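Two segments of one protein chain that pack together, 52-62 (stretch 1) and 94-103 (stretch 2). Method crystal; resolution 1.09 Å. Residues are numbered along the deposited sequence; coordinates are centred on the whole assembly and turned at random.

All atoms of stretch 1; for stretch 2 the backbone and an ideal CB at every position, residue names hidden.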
# COMPACT_ATOMS: atom_id res chain seq x y z
N LEU A 52 -7.19 -4.48 0.38
CA LEU A 52 -6.39 -4.36 -0.82
C LEU A 52 -4.91 -4.44 -0.51
O LEU A 52 -4.43 -3.85 0.45
CB LEU A 52 -6.70 -3.06 -1.56
CG LEU A 52 -8.18 -2.91 -1.88
CD1 LEU A 52 -8.50 -1.62 -2.55
CD2 LEU A 52 -8.71 -4.04 -2.75
N PRO A 53 -4.16 -5.17 -1.33
CA PRO A 53 -2.72 -5.36 -1.10
C PRO A 53 -1.91 -4.19 -1.62
O PRO A 53 -2.07 -3.76 -2.76
CB PRO A 53 -2.43 -6.60 -1.92
CG PRO A 53 -3.37 -6.48 -3.11
CD PRO A 53 -4.62 -5.93 -2.50
N ILE A 54 -1.02 -3.69 -0.77
CA ILE A 54 -0.11 -2.62 -1.10
C ILE A 54 1.34 -3.12 -0.93
O ILE A 54 1.63 -3.85 0.02
CB ILE A 54 -0.31 -1.38 -0.20
CG1 ILE A 54 -1.79 -1.02 0.01
CG2 ILE A 54 0.47 -0.21 -0.72
CD1 ILE A 54 -2.58 -0.68 -1.22
N THR A 55 2.22 -2.66 -1.79
CA THR A 55 3.66 -2.84 -1.66
C THR A 55 4.31 -1.49 -1.70
O THR A 55 3.96 -0.68 -2.57
CB THR A 55 4.21 -3.75 -2.75
OG1 THR A 55 3.61 -5.05 -2.62
CG2 THR A 55 5.74 -3.85 -2.71
N ILE A 56 5.22 -1.24 -0.78
CA ILE A 56 5.86 0.04 -0.73
C ILE A 56 7.32 -0.10 -0.36
O ILE A 56 7.72 -0.89 0.49
CB ILE A 56 5.09 0.92 0.29
CG1 ILE A 56 5.59 2.36 0.22
CG2 ILE A 56 5.15 0.37 1.73
CD1 ILE A 56 4.54 3.35 0.76
N SER A 57 8.13 0.73 -1.02
CA SER A 57 9.54 0.88 -0.72
C SER A 57 9.73 1.75 0.51
O SER A 57 9.03 2.73 0.70
CB SER A 57 10.23 1.61 -1.85
OG SER A 57 11.57 1.90 -1.48
N ASN A 58 10.72 1.41 1.32
CA ASN A 58 10.93 2.32 2.46
C ASN A 58 11.52 3.64 1.99
O ASN A 58 11.45 4.54 2.80
CB ASN A 58 11.77 1.76 3.59
CG ASN A 58 13.20 1.54 3.24
OD1 ASN A 58 13.53 1.47 2.06
ND2 ASN A 58 14.04 1.41 4.23
N ARG A 59 11.90 3.81 0.76
CA ARG A 59 12.19 5.17 0.27
C ARG A 59 10.98 6.08 0.34
O ARG A 59 11.14 7.27 0.42
CB ARG A 59 12.63 5.21 -1.19
CG ARG A 59 13.52 4.12 -1.67
CD ARG A 59 14.40 4.49 -2.83
NE ARG A 59 15.69 4.55 -2.20
CZ ARG A 59 16.31 5.67 -1.85
NH1 ARG A 59 17.43 5.60 -1.16
NH2 ARG A 59 15.79 6.85 -2.17
N LEU A 60 9.78 5.55 0.21
CA LEU A 60 8.64 6.46 0.07
C LEU A 60 7.91 6.95 1.28
O LEU A 60 6.98 7.76 1.23
CB LEU A 60 7.52 5.69 -0.67
CG LEU A 60 7.68 5.72 -2.16
CD1 LEU A 60 6.47 4.98 -2.73
CD2 LEU A 60 7.76 7.09 -2.80
N PHE A 61 8.31 6.28 2.37
CA PHE A 61 7.53 6.66 3.59
C PHE A 61 8.55 7.07 4.63
O PHE A 61 8.22 7.13 5.83
CB PHE A 61 6.56 5.58 4.01
CG PHE A 61 7.09 4.24 4.50
CD1 PHE A 61 7.35 3.18 3.64
CD2 PHE A 61 7.34 4.06 5.87
CE1 PHE A 61 7.82 1.96 4.10
CE2 PHE A 61 7.82 2.85 6.32
CZ PHE A 61 8.11 1.82 5.45
N GLU A 62 9.75 7.41 4.18
CA GLU A 62 10.62 8.13 5.08
C GLU A 62 9.87 9.35 5.62
O GLU A 62 9.19 10.08 4.90
CB GLU A 62 11.89 8.61 4.40
CG GLU A 62 12.98 8.65 5.48
CD GLU A 62 13.76 7.34 5.47
OE1 GLU A 62 14.71 7.28 4.67
OE2 GLU A 62 13.42 6.40 6.23
N UNK A 94 1.17 -13.08 -7.52
CA UNK A 94 0.60 -12.17 -6.52
C UNK A 94 0.24 -10.88 -7.23
O UNK A 94 0.97 -10.40 -8.10
CB UNK A 94 1.57 -11.91 -5.37
N UNK A 95 -0.86 -10.28 -6.80
CA UNK A 95 -1.23 -8.93 -7.21
C UNK A 95 -0.94 -7.98 -6.09
O UNK A 95 -1.15 -8.28 -4.89
CB UNK A 95 -2.70 -8.85 -7.61
N UNK A 96 -0.49 -6.78 -6.45
CA UNK A 96 -0.29 -5.73 -5.46
C UNK A 96 -0.47 -4.38 -6.09
O UNK A 96 -0.21 -4.22 -7.30
CB UNK A 96 1.10 -5.83 -4.82
N UNK A 97 -0.82 -3.40 -5.28
CA UNK A 97 -0.76 -2.00 -5.67
C UNK A 97 0.63 -1.55 -5.26
O UNK A 97 0.92 -1.40 -4.07
CB UNK A 97 -1.86 -1.16 -5.03
N UNK A 98 1.48 -1.31 -6.24
CA UNK A 98 2.85 -0.89 -6.03
C UNK A 98 2.83 0.62 -5.91
O UNK A 98 2.57 1.35 -6.87
CB UNK A 98 3.77 -1.36 -7.16
N UNK A 99 3.09 1.13 -4.68
CA UNK A 99 2.91 2.52 -4.40
C UNK A 99 3.96 3.37 -5.10
O UNK A 99 5.13 3.05 -5.11
CB UNK A 99 2.95 2.76 -2.89
N UNK A 100 3.48 4.47 -5.66
CA UNK A 100 4.34 5.53 -6.18
C UNK A 100 4.29 6.75 -5.28
O UNK A 100 5.27 7.52 -5.27
CB UNK A 100 3.93 5.91 -7.60
N UNK A 101 3.20 7.01 -4.59
CA UNK A 101 3.04 8.17 -3.75
C UNK A 101 2.17 7.77 -2.60
O UNK A 101 1.21 6.99 -2.76
CB UNK A 101 2.45 9.36 -4.52
N UNK A 102 2.52 8.26 -1.41
CA UNK A 102 1.72 8.01 -0.23
C UNK A 102 1.70 9.31 0.59
O UNK A 102 2.74 9.98 0.71
CB UNK A 102 2.27 6.83 0.58
N UNK A 103 0.55 9.63 1.13
CA UNK A 103 0.41 10.74 2.04
C UNK A 103 -0.46 10.29 3.21
O UNK A 103 -1.55 9.77 3.04
CB UNK A 103 -0.19 11.96 1.34

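Position 94 has extended backbone angles (-121/144), and no atom of stretch 1 lies within 5.5 Å of its ideal CB, so the contact sets no preference; it is Ile-94. At 95 the CB points sideways, 5.1 Å from Pro-53 CG. Many side chains would fit. The residue is Leu-95, whose end leads away; separately, Leu-95 O lies 3.4 Å from Pro-53 CG.

Position 96 is more restrictive. Its ideal CB lies 3.4 Å from Thr-55 OG1, so a short polar side chain such as serine or threonine could reach that hydroxyl, while alanine would fit without using it. Thr-96 is found, with chi1 t (-163°), and its OG1 donates a hydrogen bond to Thr-55 OG1 at 2.7 Å.

At 97 the backbone pairs in parallel register with Ile-54 (CA-CA 4.7 Å). The backbone N of 97 donates to Pro-53 O (2.8 Å, 166°), and the O of 97 accepts from Thr-55 N (2.9 Å, 168°). The ideal CB lies 3.9 Å from Ile-54 CD1 on the same face, which favours an apolar side chain; valine, isoleucine or leucine are all plausible. The deposited residue is Val-97, whose CB packs 3.9 Å from Ile-54 CD1.

Position 98 pairs with Thr-55 and places its CB on the face shared with that side chain, 4.6 Å from Thr-55 O. The nearby methyl would suit an apolar or aromatic group, without singling one out. Phe-98, chi1 t (-169°), brings CD1 to 3.9 Å from Thr-55 CG2, which approaches the ring obliquely.

At 99 the CB points toward stretch 1, with Thr-55 O at 3.6 Å, Ile-56 CD1 at 4.0 Å and Leu-60 CD1 at 4.2 Å. With three different residues this close to the CB, a small side chain is favoured. Ala-99 has a methyl that touches both Ile-56 and Leu-60, while its N donates to Thr-55 O (2.9 Å, 177°). A water links its O (2.8 Å) to Ser-57 N (3.0 Å), extending the polar connection beyond the direct bonds.

The chain turns a corner at 100. Here and at 101 the CB points away with no stretch 1 atom within 5.5 Å, so polar or charged residues are acceptable: Arg-100, whose backbone O lies 3.5 Å from Leu-60 CD2, and Asp-101.

At 102 the CB again points toward stretch 1, 4.2 Å from Ile-56 CD1, inviting valine, leucine or isoleucine. Ile-102, chi1 t (-170°), sets CG2 3.8 Å from Ile-56 CD1 and 4.4 Å from Phe-61 CB. Position 103 points away, unconstrained here, and is Ser-103.

Stretch 2 (94-103) ILTVFARDIS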
# COMPACT_ATOMS: atom_id res chain seq x y z
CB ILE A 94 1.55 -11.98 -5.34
CG1 ILE A 94 1.87 -13.33 -4.67
CG2 ILE A 94 1.03 -10.96 -4.36
CD1 ILE A 94 0.76 -13.97 -3.94
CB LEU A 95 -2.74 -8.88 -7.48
CG LEU A 95 -3.14 -9.65 -8.72
CD1 LEU A 95 -4.62 -9.88 -8.77
CD2 LEU A 95 -2.73 -8.89 -9.97
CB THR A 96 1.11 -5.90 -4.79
OG1 THR A 96 1.06 -5.12 -3.59
CG2 THR A 96 2.24 -5.47 -5.71
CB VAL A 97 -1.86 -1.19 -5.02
CG1 VAL A 97 -1.69 0.29 -5.45
CG2 VAL A 97 -3.24 -1.71 -5.36
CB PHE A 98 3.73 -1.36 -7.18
CG PHE A 98 5.19 -1.19 -6.94
CD1 PHE A 98 5.91 -2.16 -6.25
CD2 PHE A 98 5.86 -0.11 -7.42
CE1 PHE A 98 7.25 -2.04 -6.05
CE2 PHE A 98 7.23 0.04 -7.22
CZ PHE A 98 7.92 -0.93 -6.52
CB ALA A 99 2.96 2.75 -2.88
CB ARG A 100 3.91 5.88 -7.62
CG ARG A 100 4.32 4.75 -8.51
CD ARG A 100 4.08 5.18 -9.95
NE ARG A 100 2.63 5.12 -10.33
CZ ARG A 100 2.12 4.52 -11.40
NH1 ARG A 100 0.83 4.55 -11.65
NH2 ARG A 100 2.89 3.88 -12.27
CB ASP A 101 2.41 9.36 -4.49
CG ASP A 101 2.43 10.53 -3.48
OD1 ASP A 101 3.46 10.85 -2.88
OD2 ASP A 101 1.40 11.15 -3.22
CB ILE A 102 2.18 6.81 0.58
CG1 ILE A 102 1.17 6.39 1.70
CG2 ILE A 102 3.57 7.01 1.15
CD1 ILE A 102 1.32 4.93 2.15
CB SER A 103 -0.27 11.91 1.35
OG SER A 103 0.45 12.43 0.29
O HOH W 1 7.01 1.55 -3.67
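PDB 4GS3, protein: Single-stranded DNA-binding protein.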